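Local coordinates for protein alkaline phosphatase (Thermus thermophilus, PDB 7KWD) that probably hydrolyses phosphate monoesters at a site that holds zinc and magnesium ions, working as a homodimeric alkaline phosphatase, at residues S50-I56 against V322-Y326; S103-K107 against Q473-M477; T301-D305 against L442-G446. All coordinates share one frame. Where two conformers were deposited one is given. Residue numbers count along the deposited sequence, not the author numbering.

Contact 1: residues S50-I56 against V322-Y326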
# COMPACT_ATOMS: atom_id res chain seq x y z
N SER A 50 0.93 -3.98 5.94
CA SER A 50 0.73 -3.20 4.72
C SER A 50 1.61 -3.71 3.60
O SER A 50 2.50 -4.55 3.82
CB SER A 50 1.04 -1.72 4.99
OG SER A 50 2.42 -1.54 5.05
N TRP A 51 1.37 -3.20 2.39
CA TRP A 51 2.21 -3.54 1.25
C TRP A 51 3.57 -2.87 1.35
O TRP A 51 4.54 -3.35 0.74
CB TRP A 51 1.50 -3.18 -0.07
CG TRP A 51 0.29 -4.08 -0.33
CD1 TRP A 51 -1.03 -3.72 -0.38
CD2 TRP A 51 0.32 -5.50 -0.55
NE1 TRP A 51 -1.82 -4.83 -0.62
CE2 TRP A 51 -1.00 -5.93 -0.73
CE3 TRP A 51 1.35 -6.45 -0.63
CZ2 TRP A 51 -1.32 -7.27 -0.98
CZ3 TRP A 51 1.03 -7.77 -0.89
CH2 TRP A 51 -0.30 -8.16 -1.07
N GLU A 52 3.70 -1.80 2.12
CA GLU A 52 5.04 -1.28 2.35
C GLU A 52 5.83 -2.24 3.22
O GLU A 52 6.99 -2.51 2.93
CB GLU A 52 5.01 0.11 2.98
CG GLU A 52 4.26 1.16 2.17
CD GLU A 52 4.89 1.49 0.81
OE1 GLU A 52 4.18 2.09 -0.02
OE2 GLU A 52 6.07 1.14 0.56
N ASP A 53 5.21 -2.79 4.28
CA ASP A 53 5.92 -3.78 5.08
C ASP A 53 6.37 -4.94 4.21
O ASP A 53 7.46 -5.50 4.41
CB ASP A 53 5.05 -4.38 6.21
CG ASP A 53 4.39 -3.31 7.11
OD1 ASP A 53 4.99 -2.24 7.30
OD2 ASP A 53 3.29 -3.58 7.64
N TYR A 54 5.48 -5.39 3.33
CA TYR A 54 5.79 -6.53 2.50
C TYR A 54 7.06 -6.26 1.69
O TYR A 54 7.96 -7.10 1.64
CB TYR A 54 4.63 -6.87 1.57
CG TYR A 54 5.07 -7.95 0.61
CD1 TYR A 54 5.10 -9.29 1.02
CD2 TYR A 54 5.52 -7.63 -0.65
CE1 TYR A 54 5.55 -10.29 0.14
CE2 TYR A 54 5.95 -8.60 -1.52
CZ TYR A 54 6.00 -9.92 -1.12
OH TYR A 54 6.45 -10.84 -2.01
N ALA A 55 7.12 -5.10 1.05
CA ALA A 55 8.24 -4.78 0.18
C ALA A 55 9.56 -4.77 0.95
O ALA A 55 10.59 -5.24 0.44
CB ALA A 55 8.01 -3.42 -0.47
N ILE A 56 9.55 -4.23 2.18
CA ILE A 56 10.76 -4.19 3.00
C ILE A 56 11.22 -5.60 3.37
O ILE A 56 12.41 -5.91 3.28
CB ILE A 56 10.54 -3.33 4.27
CG1 ILE A 56 10.45 -1.85 3.91
CG2 ILE A 56 11.69 -3.53 5.25
CD1 ILE A 56 9.75 -1.00 5.01
N VAL A 322 1.66 4.07 7.14
CA VAL A 322 2.39 2.89 6.75
C VAL A 322 3.85 3.26 6.60
O VAL A 322 4.17 4.43 6.30
CB VAL A 322 1.83 2.29 5.43
CG1 VAL A 322 0.40 1.77 5.65
CG2 VAL A 322 1.88 3.27 4.30
N GLY A 323 4.70 2.26 6.80
CA GLY A 323 6.14 2.44 6.85
C GLY A 323 6.84 2.09 5.55
O GLY A 323 7.26 0.94 5.34
N GLY A 324 7.02 3.08 4.69
CA GLY A 324 7.51 2.85 3.34
C GLY A 324 8.99 3.15 3.20
O GLY A 324 9.48 4.21 3.64
N LEU A 325 9.70 2.20 2.59
CA LEU A 325 11.04 2.46 2.08
C LEU A 325 10.92 3.40 0.90
O LEU A 325 10.23 3.09 -0.07
CB LEU A 325 11.71 1.16 1.66
CG LEU A 325 13.17 1.34 1.24
CD1 LEU A 325 14.16 1.49 2.43
CD2 LEU A 325 13.56 0.13 0.37
N TYR A 326 11.56 4.57 0.99
CA TYR A 326 11.31 5.65 0.06
C TYR A 326 12.57 6.03 -0.70
O TYR A 326 13.68 5.68 -0.31
CB TYR A 326 10.73 6.89 0.77
CG TYR A 326 11.64 7.51 1.81
CD1 TYR A 326 12.72 8.30 1.43
CD2 TYR A 326 11.40 7.33 3.18
CE1 TYR A 326 13.57 8.87 2.40
CE2 TYR A 326 12.23 7.89 4.13
CZ TYR A 326 13.32 8.66 3.73
OH TYR A 326 14.13 9.20 4.71
O HOH W 1 3.29 -0.12 7.27
O HOH W 2 8.17 -0.02 1.55
O HOH W 3 7.50 -1.02 7.36
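Three waters carry the polar contact between helix 51-56 and strand 323-325, whose axes approach to 6.9 Å at 43°. Water 1 accepts from G323 N (2.8 Å) and S50 OG (2.8 Å) and donates to D53 OD1 (2.7 Å); water 3 joins D53 OD1 to G323 O, 2.8 Å from each; water 2 links L325 N (2.9 Å) to E52 O (3.1 Å) and E52 OE2 (2.6 Å). The helix start is a capping box: D53 N donates to S50 OG (3.2 Å) and S50 N to D53 OD2 (2.9 Å), the latter atom also binding N278. The first turn of helix 51-65 lies against the end of strand 310-325 at the subunit interface, where E52 OE1 bonds T434 of the second subunit. Direct packing is partly apolar (S50 CB to V322 CG1 3.6 Å, I56 CG1 to L325 CB 4.0 Å), partly on strand backbone (I56 CD1 to G323 O 3.2 Å). At G324 an ideal CB would crowd E52 OE2 at 3.2 Å.

Contact 2: residues S103-K107 against Q473-M477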
# COMPACT_ATOMS: atom_id res chain seq x y z
N SER A 103 -15.20 -12.75 11.17
CA SER A 103 -15.78 -13.84 11.95
C SER A 103 -17.30 -13.82 11.93
O SER A 103 -17.91 -14.85 12.19
CB SER A 103 -15.32 -13.80 13.41
OG SER A 103 -15.87 -12.67 14.05
N CYS A 104 -17.91 -12.68 11.60
CA CYS A 104 -19.35 -12.55 11.62
C CYS A 104 -19.95 -12.20 10.27
O CYS A 104 -21.14 -12.44 10.08
CB CYS A 104 -19.79 -11.51 12.65
SG CYS A 104 -19.26 -11.89 14.34
N GLY A 105 -19.16 -11.72 9.31
CA GLY A 105 -19.63 -11.45 7.96
C GLY A 105 -20.38 -10.15 7.79
O GLY A 105 -21.05 -9.97 6.76
N VAL A 106 -20.31 -9.25 8.75
CA VAL A 106 -21.05 -8.00 8.70
C VAL A 106 -20.15 -6.89 9.24
O VAL A 106 -19.22 -7.14 10.03
CB VAL A 106 -22.37 -8.04 9.52
CG1 VAL A 106 -23.31 -9.07 9.00
CG2 VAL A 106 -22.11 -8.27 10.98
N LYS A 107 -20.41 -5.68 8.79
CA LYS A 107 -19.69 -4.51 9.28
C LYS A 107 -20.24 -4.14 10.64
O LYS A 107 -21.46 -4.17 10.85
CB LYS A 107 -19.85 -3.33 8.33
CG LYS A 107 -19.53 -3.64 6.88
CD LYS A 107 -18.04 -3.50 6.64
CE LYS A 107 -17.67 -3.37 5.17
NZ LYS A 107 -16.19 -3.54 4.96
N GLN A 473 -25.99 -16.70 8.80
CA GLN A 473 -26.07 -15.25 8.69
C GLN A 473 -26.14 -14.62 10.08
O GLN A 473 -26.64 -15.22 11.03
CB GLN A 473 -27.27 -14.81 7.86
CG GLN A 473 -28.61 -15.26 8.39
CD GLN A 473 -29.76 -14.69 7.57
OE1 GLN A 473 -30.17 -15.28 6.57
NE2 GLN A 473 -30.27 -13.52 7.97
N ASN A 474 -25.62 -13.40 10.17
CA ASN A 474 -25.66 -12.52 11.32
C ASN A 474 -26.43 -11.28 10.91
O ASN A 474 -26.39 -10.88 9.74
CB ASN A 474 -24.25 -12.13 11.80
CG ASN A 474 -23.66 -13.14 12.78
OD1 ASN A 474 -24.25 -13.46 13.79
ND2 ASN A 474 -22.46 -13.63 12.47
N PRO A 475 -27.09 -10.63 11.85
CA PRO A 475 -27.82 -9.41 11.48
C PRO A 475 -26.92 -8.27 11.08
O PRO A 475 -25.76 -8.16 11.50
CB PRO A 475 -28.63 -9.08 12.75
CG PRO A 475 -27.85 -9.76 13.88
CD PRO A 475 -27.27 -11.01 13.26
N VAL A 476 -27.49 -7.39 10.29
CA VAL A 476 -26.85 -6.23 9.70
C VAL A 476 -27.37 -4.97 10.38
O VAL A 476 -28.49 -4.93 10.88
CB VAL A 476 -27.17 -6.25 8.19
CG1 VAL A 476 -26.86 -4.90 7.57
CG2 VAL A 476 -26.40 -7.40 7.48
N MET A 477 -26.53 -3.94 10.37
CA MET A 477 -26.89 -2.58 10.78
C MET A 477 -26.39 -1.67 9.66
O MET A 477 -25.31 -1.90 9.11
CB MET A 477 -26.24 -2.20 12.14
CG MET A 477 -26.26 -0.70 12.53
SD MET A 477 -25.58 -0.37 14.21
CE MET A 477 -26.46 -1.60 15.18
O HOH W 4 -23.80 -4.57 9.37
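At S103 the chain is still helical, and its hydroxyl is turned back to the backbone of its own helix, at G99 O, and to S151 O. C104, the last helical residue, makes the direct polar link: N474 ND2 donates to C104 O over 3.0 Å with an N-H...O angle of 170°, close to linear. The same amide nitrogen, N474 ND2, lies 3.4 Å from C104 CB, so the N474 side chain sits close against the cysteine. The oxygen of the same amide, N474 OD1, accepts from K123 N, which makes this asparagine a bridge between the end of helix 95-104 and a second loop. G105 then leaves the helix with positive phi (80°, psi 14°), a conformation that favours glycine, and the chain turns into the extended backbone of V106 (-140/154).

Helix 95-104 is the one that begins with S95, a zinc ligand and the predicted phosphoserine nucleophile; the contact therefore joins the far end of that helix to the loop between helices 459-468 and 479-487. V106 points toward this loop and supplies the apolar part. Its CG1 lies 3.8 Å from V476 CG2, and also 3.6 Å from both N474 O and P475 O. The CA atoms of V106 and V476 are 6.1 Å apart, those of C104 and N474 6.3 Å, so the two segments advance in the same direction. At K107 the link becomes indirect: water 4 donates to K107 O (2.8 Å) and accepts from M477 N (3.0 Å), while K107 NZ reaches away to a salt bridge with D456.

Contact 3: residues T301-D305 against L442-G446; sequences TAFVD and LYGQG
Build residues 301-305 as regular alpha-helix, phi/psi near -60/-40, with D305 N bonded to T301 O at 2.8 Å, and lay residues 442-446 beside them as the end of a strand that runs out into a loop. Set the CA atoms of T301 and Y443 7.3 Å apart and those of V304 and G444 6.8 Å apart.

L442 is extended (-116/129) and out of reach of residues 301-305; its side chain touches I313 of the adjacent strand 310-325. Y443 (-127/106) supplies nearly all of this segment's share of the contact, 103 Å². With chi1 at -175° (t) and chi2 at -86°, its ring extends toward the helix. T301, chi1 57° (p), covers one ring face: T301 CG2 stands 3.6 Å from the ring centroid and only 4° off the normal, a CH-pi contact, and T301 CB is 3.6 Å from Y443 CZ. V304, chi1 176° (t), meets the ring edge, with V304 CG1 3.8 Å from Y443 CD1. Such packing of a helix on a sheet, here helix 283-306 over strand 438-443, is characteristic of the layered alpha/beta fold of alkaline phosphatases. G444 (-171/172) passes V304 with its CA 4.3 Å from V304 CG1. Q445 (-82/132) and G446, at positive phi (84/24), lead the chain away; Q445 O bonds Y38 and G446 O bonds R36.

Finally place D305, chi1 -66° (m) and chi2 -17°, so that its OD1 accepts from Y443 OH at 2.5 Å. So short a bond, from the phenol of a buried tyrosine to the carboxylate of the exposed D305, implies that Y443 ties helix to strand at its polar tip while apolar packing holds its ring.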
# COMPACT_ATOMS: atom_id res chain seq x y z
N THR A 301 2.16 -24.14 5.65
CA THR A 301 2.01 -24.68 4.30
C THR A 301 2.47 -26.14 4.26
O THR A 301 1.83 -26.98 3.63
CB THR A 301 2.77 -23.84 3.28
OG1 THR A 301 4.15 -23.73 3.63
CG2 THR A 301 2.16 -22.47 3.18
N ALA A 302 3.54 -26.46 4.98
CA ALA A 302 3.96 -27.86 5.01
C ALA A 302 2.88 -28.74 5.63
O ALA A 302 2.64 -29.85 5.16
CB ALA A 302 5.29 -27.99 5.77
N PHE A 303 2.19 -28.24 6.66
CA PHE A 303 1.04 -28.98 7.18
C PHE A 303 -0.06 -29.14 6.11
O PHE A 303 -0.62 -30.23 5.95
CB PHE A 303 0.46 -28.29 8.41
CG PHE A 303 -0.65 -29.08 9.06
CD1 PHE A 303 -1.97 -28.88 8.67
CD2 PHE A 303 -0.39 -30.03 10.02
CE1 PHE A 303 -2.99 -29.61 9.23
CE2 PHE A 303 -1.41 -30.76 10.60
CZ PHE A 303 -2.72 -30.56 10.19
N VAL A 304 -0.38 -28.08 5.38
CA VAL A 304 -1.44 -28.21 4.38
C VAL A 304 -1.02 -29.20 3.29
O VAL A 304 -1.83 -29.98 2.80
CB VAL A 304 -1.81 -26.84 3.80
CG1 VAL A 304 -2.84 -26.97 2.68
CG2 VAL A 304 -2.39 -25.94 4.91
N ASP A 305 0.26 -29.15 2.88
CA ASP A 305 0.78 -30.09 1.90
C ASP A 305 0.54 -31.53 2.34
O ASP A 305 0.12 -32.37 1.55
CB ASP A 305 2.29 -29.87 1.69
CG ASP A 305 2.62 -28.53 1.06
OD1 ASP A 305 1.74 -27.88 0.48
OD2 ASP A 305 3.78 -28.11 1.18
N LEU A 442 -5.02 -17.46 -0.42
CA LEU A 442 -5.56 -18.80 -0.19
C LEU A 442 -4.53 -19.86 -0.53
O LEU A 442 -3.95 -19.86 -1.62
CB LEU A 442 -6.80 -19.05 -1.04
CG LEU A 442 -7.93 -18.03 -0.86
CD1 LEU A 442 -9.08 -18.34 -1.85
CD2 LEU A 442 -8.42 -18.06 0.54
N TYR A 443 -4.31 -20.78 0.39
CA TYR A 443 -3.30 -21.82 0.19
C TYR A 443 -4.00 -23.15 0.43
O TYR A 443 -4.31 -23.52 1.57
CB TYR A 443 -2.10 -21.64 1.11
CG TYR A 443 -1.01 -22.64 0.82
CD1 TYR A 443 -1.01 -23.91 1.39
CD2 TYR A 443 0.01 -22.34 -0.06
CE1 TYR A 443 -0.03 -24.84 1.10
CE2 TYR A 443 1.00 -23.26 -0.34
CZ TYR A 443 0.98 -24.50 0.25
OH TYR A 443 1.99 -25.40 -0.05
N GLY A 444 -4.27 -23.85 -0.64
CA GLY A 444 -5.01 -25.09 -0.55
C GLY A 444 -4.99 -25.82 -1.87
O GLY A 444 -4.53 -25.31 -2.90
N GLN A 445 -5.52 -27.05 -1.80
CA GLN A 445 -5.56 -27.93 -2.95
C GLN A 445 -6.75 -27.57 -3.81
O GLN A 445 -7.87 -27.40 -3.31
CB GLN A 445 -5.66 -29.38 -2.49
CG GLN A 445 -5.84 -30.39 -3.62
CD GLN A 445 -5.70 -31.83 -3.13
OE1 GLN A 445 -6.70 -32.52 -2.89
NE2 GLN A 445 -4.45 -32.29 -2.97
N GLY A 446 -6.51 -27.43 -5.11
CA GLY A 446 -7.60 -27.34 -6.07
C GLY A 446 -8.20 -25.97 -6.26
O GLY A 446 -9.35 -25.86 -6.69

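In the fold
Along the chain the segments come in the order 50-56, 103-107, 301-305, 322-326, 442-446 and 473-477, so contact 1 crosses both others, whereas contact 3 falls entirely between the two segments of contact 2. The centres of contacts 1 and 2 are 31 Å apart. Those of contacts 1 and 3 are 27 Å apart, and those of contacts 2 and 3 are 28 Å apart; none touches another. Contacts 1 and 3 share one mixed sheet, since strands 310-325 and 438-443 are antiparallel neighbours, and helix 283-306 leads directly into strand 310-325. Contact 1 thus ties this sheet to the dimer interface, contact 3 packs a helix on it, and contact 2 fastens a late loop to the end of helix 95-104.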